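Local structure of annexin A8 (Homo sapiens, 1W3W) at residues A[181-186]-A[221-226]; A[199-204]-A[230-235]; A[156-161]-A[238-243]. The protein binds phospholipids in a calcium-dependent manner and acts as an anticoagulant, indirectly inhibiting the thromboplastin-specific complex of the blood coagulation cascade. All coordinates share one frame; numbering follows the deposited sequence.

Interaction 1. Residues A[181-186]-A[221-226]; sequences QDAQDL and EKIANK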
loop_
_atom_site.group_PDB
_atom_site.type_symbol
_atom_site.label_atom_id
_atom_site.label_comp_id
_atom_site.label_asym_id
_atom_site.label_seq_id
_atom_site.Cartn_x
_atom_site.Cartn_y
_atom_site.Cartn_z
ATOM N N GLN A 181 4.044 -17.763 26.013
ATOM C CA GLN A 181 3.789 -16.644 26.909
ATOM C C GLN A 181 3.046 -15.500 26.202
ATOM O O GLN A 181 2.135 -14.912 26.768
ATOM C CB GLN A 181 5.081 -16.114 27.535
ATOM C CG GLN A 181 4.820 -15.164 28.715
ATOM C CD GLN A 181 3.926 -15.801 29.815
ATOM O OE1 GLN A 181 4.258 -16.866 30.345
ATOM N NE2 GLN A 181 2.798 -15.145 30.145
ATOM N N ASP A 182 3.449 -15.183 24.983
ATOM C CA ASP A 182 2.749 -14.181 24.193
ATOM C C ASP A 182 1.288 -14.577 23.975
ATOM O O ASP A 182 0.412 -13.742 24.126
ATOM C CB ASP A 182 3.440 -13.961 22.849
ATOM C CG ASP A 182 4.673 -13.102 22.963
ATOM O OD1 ASP A 182 5.399 -13.012 21.947
ATOM O OD2 ASP A 182 4.995 -12.490 24.015
ATOM N N ALA A 183 1.026 -15.837 23.650
ATOM C CA ALA A 183 -0.339 -16.301 23.427
ATOM C C ALA A 183 -1.157 -16.273 24.728
ATOM O O ALA A 183 -2.325 -15.886 24.737
ATOM C CB ALA A 183 -0.331 -17.673 22.847
ATOM N N GLN A 184 -0.529 -16.672 25.823
ATOM C CA GLN A 184 -1.142 -16.590 27.137
ATOM C C GLN A 184 -1.472 -15.139 27.492
ATOM O O GLN A 184 -2.541 -14.870 28.009
ATOM C CB GLN A 184 -0.209 -17.201 28.196
ATOM C CG GLN A 184 -0.861 -17.427 29.557
ATOM C CD GLN A 184 -1.981 -18.465 29.499
ATOM O OE1 GLN A 184 -3.137 -18.167 29.824
ATOM N NE2 GLN A 184 -1.635 -19.686 29.086
ATOM N N ASP A 185 -0.570 -14.209 27.190
ATOM C CA ASP A 185 -0.797 -12.790 27.492
ATOM C C ASP A 185 -1.914 -12.188 26.652
ATOM O O ASP A 185 -2.642 -11.330 27.135
ATOM C CB ASP A 185 0.466 -11.961 27.260
ATOM C CG ASP A 185 1.532 -12.204 28.304
ATOM O OD1 ASP A 185 2.663 -11.726 28.088
ATOM O OD2 ASP A 185 1.344 -12.888 29.337
ATOM N N LEU A 186 -2.037 -12.613 25.394
ATOM C CA LEU A 186 -3.098 -12.120 24.514
ATOM C C LEU A 186 -4.455 -12.600 24.991
ATOM O O LEU A 186 -5.432 -11.870 24.958
ATOM C CB LEU A 186 -2.885 -12.586 23.067
ATOM C CG LEU A 186 -1.715 -11.941 22.336
ATOM C CD1 LEU A 186 -1.602 -12.528 20.953
ATOM C CD2 LEU A 186 -1.849 -10.418 22.285
ATOM N N GLU A 221 -4.968 -20.062 19.480
ATOM C CA GLU A 221 -6.131 -20.876 19.148
ATOM C C GLU A 221 -6.329 -22.073 20.062
ATOM O O GLU A 221 -7.458 -22.364 20.435
ATOM C CB GLU A 221 -6.060 -21.365 17.707
ATOM C CG GLU A 221 -6.295 -20.258 16.716
ATOM C CD GLU A 221 -6.508 -20.762 15.294
ATOM O OE1 GLU A 221 -6.575 -19.904 14.400
ATOM O OE2 GLU A 221 -6.608 -21.994 15.083
ATOM N N LYS A 222 -5.245 -22.765 20.410
ATOM C CA LYS A 222 -5.298 -23.898 21.341
ATOM C C LYS A 222 -5.732 -23.502 22.744
ATOM O O LYS A 222 -6.462 -24.232 23.415
ATOM C CB LYS A 222 -3.929 -24.571 21.449
ATOM C CG LYS A 222 -3.426 -25.201 20.161
ATOM N N ILE A 223 -5.265 -22.342 23.189
ATOM C CA ILE A 223 -5.539 -21.840 24.525
ATOM C C ILE A 223 -6.932 -21.241 24.633
ATOM O O ILE A 223 -7.603 -21.418 25.634
ATOM C CB ILE A 223 -4.506 -20.748 24.902
ATOM C CG1 ILE A 223 -3.125 -21.357 25.078
ATOM C CG2 ILE A 223 -4.919 -20.021 26.189
ATOM C CD1 ILE A 223 -2.024 -20.303 25.163
ATOM N N ALA A 224 -7.336 -20.487 23.610
ATOM C CA ALA A 224 -8.525 -19.655 23.691
ATOM C C ALA A 224 -9.745 -20.291 23.025
ATOM O O ALA A 224 -10.860 -19.880 23.299
ATOM C CB ALA A 224 -8.259 -18.293 23.069
ATOM N N ASN A 225 -9.527 -21.281 22.163
ATOM C CA ASN A 225 -10.592 -21.849 21.323
ATOM C C ASN A 225 -11.346 -20.776 20.562
ATOM O O ASN A 225 -12.578 -20.767 20.483
ATOM C CB ASN A 225 -11.539 -22.710 22.161
ATOM C CG ASN A 225 -10.818 -23.875 22.788
ATOM O OD1 ASN A 225 -10.236 -24.701 22.087
ATOM N ND2 ASN A 225 -10.810 -23.921 24.107
ATOM N N LYS A 226 -10.561 -19.861 20.014
ATOM C CA LYS A 226 -11.040 -18.738 19.245
ATOM C C LYS A 226 -9.873 -18.282 18.354
ATOM O O LYS A 226 -8.724 -18.246 18.802
ATOM C CB LYS A 226 -11.467 -17.626 20.206
ATOM C CG LYS A 226 -12.436 -16.627 19.631
ATOM C CD LYS A 226 -13.016 -15.718 20.725
ATOM C CE LYS A 226 -14.408 -15.206 20.341
ATOM N NZ LYS A 226 -14.624 -13.789 20.756
#

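Interaction 2. Residues A[199-204]-A[230-235]; sequences MKFITI and DSIKSE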
loop_
_atom_site.group_PDB
_atom_site.type_symbol
_atom_site.label_atom_id
_atom_site.label_comp_id
_atom_site.label_asym_id
_atom_site.label_seq_id
_atom_site.Cartn_x
_atom_site.Cartn_y
_atom_site.Cartn_z
ATOM N N MET A 199 -2.881 -2.325 24.969
ATOM C CA MET A 199 -1.422 -2.186 24.879
ATOM C C MET A 199 -0.691 -3.518 24.787
ATOM O O MET A 199 0.386 -3.589 24.208
ATOM C CB MET A 199 -0.863 -1.387 26.065
ATOM C CG MET A 199 -0.939 0.124 25.892
ATOM S SD MET A 199 -0.254 0.751 24.315
ATOM C CE MET A 199 1.426 0.150 24.404
ATOM N N LYS A 200 -1.271 -4.563 25.370
ATOM C CA LYS A 200 -0.681 -5.893 25.305
ATOM C C LYS A 200 -0.789 -6.467 23.891
ATOM O O LYS A 200 0.180 -7.012 23.366
ATOM C CB LYS A 200 -1.326 -6.836 26.324
ATOM C CG LYS A 200 -0.402 -7.960 26.768
ATOM C CD LYS A 200 0.768 -7.448 27.633
ATOM C CE LYS A 200 2.113 -7.407 26.874
ATOM N NZ LYS A 200 3.192 -8.177 27.582
ATOM N N PHE A 201 -1.970 -6.336 23.290
ATOM C CA PHE A 201 -2.150 -6.663 21.882
ATOM C C PHE A 201 -1.183 -5.885 21.003
ATOM O O PHE A 201 -0.530 -6.462 20.131
ATOM C CB PHE A 201 -3.580 -6.363 21.425
ATOM C CG PHE A 201 -4.535 -7.489 21.645
ATOM C CD1 PHE A 201 -4.841 -8.366 20.615
ATOM C CD2 PHE A 201 -5.143 -7.666 22.878
ATOM C CE1 PHE A 201 -5.734 -9.413 20.814
ATOM C CE2 PHE A 201 -6.041 -8.709 23.085
ATOM C CZ PHE A 201 -6.333 -9.584 22.055
ATOM N N ILE A 202 -1.081 -4.579 21.240
ATOM C CA ILE A 202 -0.311 -3.699 20.358
ATOM C C ILE A 202 1.164 -4.059 20.375
ATOM O O ILE A 202 1.799 -4.175 19.322
ATOM C CB ILE A 202 -0.526 -2.207 20.729
ATOM C CG1 ILE A 202 -1.942 -1.777 20.346
ATOM C CG2 ILE A 202 0.503 -1.311 20.032
ATOM C CD1 ILE A 202 -2.352 -0.421 20.922
ATOM N N THR A 203 1.703 -4.262 21.571
ATOM C CA THR A 203 3.120 -4.545 21.734
ATOM C C THR A 203 3.533 -5.851 21.067
ATOM O O THR A 203 4.542 -5.905 20.376
ATOM C CB THR A 203 3.487 -4.596 23.236
ATOM O OG1 THR A 203 3.226 -3.319 23.827
ATOM C CG2 THR A 203 4.989 -4.788 23.421
ATOM N N ILE A 204 2.764 -6.902 21.292
ATOM C CA ILE A 204 3.083 -8.196 20.707
ATOM C C ILE A 204 2.910 -8.168 19.174
ATOM O O ILE A 204 3.781 -8.638 18.435
ATOM C CB ILE A 204 2.224 -9.298 21.376
ATOM C CG1 ILE A 204 2.737 -9.541 22.803
ATOM C CG2 ILE A 204 2.236 -10.587 20.570
ATOM C CD1 ILE A 204 1.727 -10.191 23.726
ATOM N N ASP A 230 -11.196 -13.273 15.249
ATOM C CA ASP A 230 -12.476 -13.181 15.946
ATOM C C ASP A 230 -12.319 -12.521 17.316
ATOM O O ASP A 230 -13.197 -11.794 17.738
ATOM C CB ASP A 230 -13.139 -14.553 16.080
ATOM C CG ASP A 230 -13.748 -15.029 14.779
ATOM O OD1 ASP A 230 -14.113 -16.215 14.682
ATOM O OD2 ASP A 230 -13.894 -14.279 13.793
ATOM N N SER A 231 -11.190 -12.744 17.982
ATOM C CA SER A 231 -10.916 -12.088 19.256
ATOM C C SER A 231 -10.762 -10.601 19.061
ATOM O O SER A 231 -11.386 -9.833 19.758
ATOM C CB SER A 231 -9.680 -12.662 19.921
ATOM O OG SER A 231 -9.922 -14.002 20.307
ATOM N N ILE A 232 -9.963 -10.193 18.086
ATOM C CA ILE A 232 -9.831 -8.775 17.742
ATOM C C ILE A 232 -11.185 -8.152 17.371
ATOM O O ILE A 232 -11.492 -7.043 17.799
ATOM C CB ILE A 232 -8.794 -8.587 16.595
ATOM C CG1 ILE A 232 -7.389 -8.922 17.105
ATOM C CG2 ILE A 232 -8.822 -7.156 16.063
ATOM C CD1 ILE A 232 -6.397 -9.202 16.034
ATOM N N LYS A 233 -11.994 -8.859 16.590
ATOM C CA LYS A 233 -13.299 -8.336 16.150
ATOM C C LYS A 233 -14.262 -8.137 17.315
ATOM O O LYS A 233 -15.087 -7.223 17.288
ATOM C CB LYS A 233 -13.967 -9.263 15.128
ATOM C CG LYS A 233 -13.401 -9.180 13.718
ATOM C CD LYS A 233 -14.141 -10.118 12.771
ATOM C CE LYS A 233 -13.424 -10.259 11.449
ATOM N NZ LYS A 233 -14.199 -11.088 10.460
ATOM N N SER A 234 -14.183 -9.002 18.323
ATOM C CA SER A 234 -15.097 -8.903 19.461
ATOM C C SER A 234 -14.581 -7.939 20.523
ATOM O O SER A 234 -15.382 -7.390 21.273
ATOM C CB SER A 234 -15.377 -10.282 20.072
ATOM O OG SER A 234 -14.277 -10.750 20.812
ATOM N N GLU A 235 -13.269 -7.705 20.566
ATOM C CA GLU A 235 -12.637 -6.916 21.641
ATOM C C GLU A 235 -12.296 -5.467 21.283
ATOM O O GLU A 235 -12.022 -4.661 22.170
ATOM C CB GLU A 235 -11.357 -7.601 22.124
ATOM C CG GLU A 235 -11.622 -8.841 22.959
ATOM C CD GLU A 235 -10.437 -9.789 23.014
ATOM O OE1 GLU A 235 -9.298 -9.350 22.745
ATOM O OE2 GLU A 235 -10.645 -10.980 23.337
#

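Interaction 3. Residues A[156-161]-A[238-243]; sequences ERILVC and GSLEEA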
loop_
_atom_site.group_PDB
_atom_site.type_symbol
_atom_site.label_atom_id
_atom_site.label_comp_id
_atom_site.label_asym_id
_atom_site.label_seq_id
_atom_site.Cartn_x
_atom_site.Cartn_y
_atom_site.Cartn_z
ATOM N N GLU A 156 -2.705 5.764 17.526
ATOM C CA GLU A 156 -1.418 6.451 17.544
ATOM C C GLU A 156 -0.280 5.573 18.035
ATOM O O GLU A 156 0.815 5.594 17.466
ATOM C CB GLU A 156 -1.495 7.693 18.432
ATOM C CG GLU A 156 -0.302 8.624 18.308
ATOM C CD GLU A 156 0.862 8.259 19.206
ATOM O OE1 GLU A 156 0.675 7.603 20.249
ATOM O OE2 GLU A 156 1.994 8.632 18.867
ATOM N N ARG A 157 -0.541 4.822 19.100
ATOM C CA ARG A 157 0.448 3.937 19.687
ATOM C C ARG A 157 0.871 2.816 18.735
ATOM O O ARG A 157 2.054 2.557 18.592
ATOM C CB ARG A 157 -0.082 3.340 20.998
ATOM C CG ARG A 157 -0.346 4.397 22.096
ATOM C CD ARG A 157 0.886 4.787 22.904
ATOM N NE ARG A 157 0.677 4.563 24.340
ATOM C CZ ARG A 157 1.334 5.181 25.326
ATOM N NH1 ARG A 157 2.280 6.088 25.073
ATOM N NH2 ARG A 157 1.040 4.881 26.589
ATOM N N ILE A 158 -0.086 2.137 18.097
ATOM C CA ILE A 158 0.286 1.059 17.171
ATOM C C ILE A 158 1.010 1.586 15.920
ATOM O O ILE A 158 1.952 0.966 15.448
ATOM C CB ILE A 158 -0.916 0.146 16.798
ATOM C CG1 ILE A 158 -0.406 -1.130 16.120
ATOM C CG2 ILE A 158 -1.919 0.854 15.907
ATOM C CD1 ILE A 158 -1.491 -2.151 15.889
ATOM N N LEU A 159 0.584 2.729 15.399
ATOM C CA LEU A 159 1.200 3.288 14.200
ATOM C C LEU A 159 2.641 3.698 14.471
ATOM O O LEU A 159 3.544 3.375 13.698
ATOM C CB LEU A 159 0.386 4.466 13.670
ATOM C CG LEU A 159 -1.020 4.122 13.166
ATOM C CD1 LEU A 159 -1.738 5.357 12.724
ATOM C CD2 LEU A 159 -0.994 3.086 12.040
ATOM N N VAL A 160 2.858 4.396 15.581
ATOM C CA VAL A 160 4.202 4.767 15.995
ATOM C C VAL A 160 5.090 3.537 16.237
ATOM O O VAL A 160 6.265 3.524 15.868
ATOM C CB VAL A 160 4.146 5.691 17.251
ATOM C CG1 VAL A 160 5.426 5.615 18.065
ATOM C CG2 VAL A 160 3.879 7.114 16.808
ATOM N N CYS A 161 4.525 2.504 16.837
ATOM C CA CYS A 161 5.255 1.260 17.067
ATOM C C CYS A 161 5.673 0.585 15.760
ATOM O O CYS A 161 6.782 0.076 15.665
ATOM C CB CYS A 161 4.421 0.303 17.909
ATOM S SG CYS A 161 5.322 -1.191 18.391
ATOM N N GLY A 238 -13.466 0.154 15.328
ATOM C CA GLY A 238 -12.998 1.325 14.606
ATOM C C GLY A 238 -11.631 1.156 13.965
ATOM O O GLY A 238 -11.292 0.091 13.449
ATOM N N SER A 239 -10.850 2.225 14.008
ATOM C CA SER A 239 -9.534 2.252 13.387
ATOM C C SER A 239 -8.545 1.298 14.042
ATOM O O SER A 239 -7.739 0.691 13.349
ATOM C CB SER A 239 -8.975 3.671 13.400
ATOM O OG SER A 239 -9.550 4.397 12.330
ATOM N N LEU A 240 -8.598 1.177 15.368
ATOM C CA LEU A 240 -7.716 0.251 16.075
ATOM C C LEU A 240 -7.951 -1.194 15.599
ATOM O O LEU A 240 -7.002 -1.919 15.344
ATOM C CB LEU A 240 -7.884 0.356 17.602
ATOM C CG LEU A 240 -6.928 -0.534 18.420
ATOM C CD1 LEU A 240 -5.479 -0.104 18.206
ATOM C CD2 LEU A 240 -7.272 -0.523 19.908
ATOM N N GLU A 241 -9.214 -1.581 15.457
ATOM C CA GLU A 241 -9.583 -2.891 14.918
ATOM C C GLU A 241 -9.013 -3.114 13.512
ATOM O O GLU A 241 -8.409 -4.163 13.235
ATOM C CB GLU A 241 -11.114 -3.060 14.886
ATOM C CG GLU A 241 -11.583 -4.447 14.424
ATOM C CD GLU A 241 -13.075 -4.537 14.127
ATOM O OE1 GLU A 241 -13.814 -3.584 14.437
ATOM O OE2 GLU A 241 -13.517 -5.567 13.564
ATOM N N GLU A 242 -9.210 -2.128 12.637
ATOM C CA GLU A 242 -8.700 -2.173 11.263
ATOM C C GLU A 242 -7.195 -2.394 11.254
ATOM O O GLU A 242 -6.692 -3.238 10.510
ATOM C CB GLU A 242 -9.047 -0.875 10.508
ATOM C CG GLU A 242 -8.808 -0.916 8.995
ATOM C CD GLU A 242 -9.222 0.383 8.289
ATOM O OE1 GLU A 242 -8.729 0.667 7.169
ATOM O OE2 GLU A 242 -10.037 1.137 8.861
ATOM N N ALA A 243 -6.491 -1.659 12.104
ATOM C CA ALA A 243 -5.038 -1.714 12.187
ATOM C C ALA A 243 -4.550 -3.082 12.652
ATOM O O ALA A 243 -3.633 -3.643 12.047
ATOM C CB ALA A 243 -4.517 -0.626 13.122
#

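Interaction 1. Residues A[181-186]-A[221-226]
Ala183 and Gln184, neighbours on helix 176-191, receive a single methyl group, CD1 of Ile223, from the last turn of helix 210-224. The apolar part of the contact is Ala183 CB against Ile223 CD1 at 3.9 Å. CG1 of Ile223 stands anti to its own carbonyl carbon (chi1 -68°) and CD1 continues the extended chain, so the methyl is carried straight out to the facing helix, whose CA of Gln184 lies 7.3 Å from CA of Ile223. The mixed part involves Gln184: its backbone N is 4.0 Å from Ile223 CD1, and its side chain, bent at chi2 (65°), crosses the isoleucine at about a right angle and brings NE2 to the same methyl. Ile223 also rests on Leu180 and Tyr187, which extend its apolar surroundings along helix 176-191.

Among the polar interactions, Gln181 NE2 donates within helix 176-191 to Asp185 OD2 at 2.8 Å, with the acceptor in the plane of the amide but the donor well above that of the carboxylate. Asp182, away from the methyl contact, reaches His212 of helix 210-224 by a hydrogen bond and Arg208 by a salt bridge. Just past Ile223, Asn225 ends the helix with a positive phi. With one methyl against a methyl and an amide, the two segments are joined by van der Waals contact alone, and its hold depends on shape, not on directional bonds.

Interaction 2. Residues A[199-204]-A[230-235]
Phe201, with chi1 at -87°, sends its ring across to helix 228-235, while Glu235 places CG anti to its carbonyl carbon (chi1 -73°) and then runs extended to bring its carboxylate to the end of that ring. Both helices belong to the bundle of the all-helical annexin fold, within what is predicted to be its third repeat. Glu235 OE1 lies 3.1 Å from Phe201 CZ and 3.3 Å from CE2, so one carboxylate oxygen meets the far corner of the ring, coming at it obliquely. The ring and carboxylate planes stand 76° apart.

On the neighbouring corner, Phe201 CE1 packs on Ile232 CG1 at 4.1 Å, an apolar contact between two buried side chains. The ring therefore touches hydrocarbon and a partly exposed acid at once, and Leu186 and Met244 add further apolar partners. Without the ring, as with an alanine here, a gap would probably open between the helices, and Ile232 and the Glu235 carboxylate would lose the surface they lie against. Beside this contact, Ser231 is hydrogen-bonded through OG to Tyr220 OH.

Each helix also has a hydroxyl turned back on its own backbone. Ser234 OG donates to Ser231 O at 3.2 Å, an oxygen that accepts from Glu235 N as well. On the other helix, Met199 O takes Thr203 N at 3.0 Å and Thr203 OG1 at 2.9 Å, the two donors reaching it from opposite faces of its carbonyl plane.

Interaction 3. Residues A[156-161]-A[238-243]
Helix 153-163 and helix 238-252 come together at Ile158 and Ala243, whose CA atoms are 7.8 Å apart, a spacing in which a short side chain can face a branched one. The side chain of Ile158 is aimed at the other helix. Its CG1 is anti to the backbone N (chi1 -166°), which puts CG2 in the crowded position between N and the carbonyl carbon, and this methyl makes the closest approaches. It lies 4.1 Å from Ala243 CB and 4.3 Å from Leu240 CD1, touching two residues three positions apart and thus nearly one helical turn.

Ala243 contributes just its CB, pointing at the isoleucine. Leu240 leaves its helix at a slant to the contact, but the turn at chi2 (64°) brings CD1 back to Ile158. All three residues are buried, and the meeting is wholly apolar. Ala243 also packs on Ile117 of helix 113-122, a helix that Leu159 touches too, so a third helix lies against both. Nearby, Ser239 OG is hydrogen-bonded to Glu113 OE2, and Cys161, three residues beyond Ile158, forms a disulfide with Cys206.

By the predicted repeat limits, segments 156-161 and 238-243 fall in the second and third annexin repeats, and apolar helix packing of this kind is characteristic of the core that joins these two repeats into one module of the annexin fold.

Overall arrangement
The three contacts follow one another inward, their centres about 30, 23 and 16 Å from the centre of the chain for interactions 1, 2 and 3. Interaction 2 is the intermediate, with its centre about 11 Å from each of the others, whereas interactions 1 and 3 stay apart, their nearest atoms about 10 Å from each other. Toward interaction 1, Leu186 O packs on Phe201 CE2 at 3.7 Å, and Asp185 forms a long, weak ion pair with Lys200. Toward interaction 3, Ile202 CG2 rests on Ile158 CA at 3.7 Å. All three lie away from the calcium ion held by Met266, Gly268, Gly270 and Asp310.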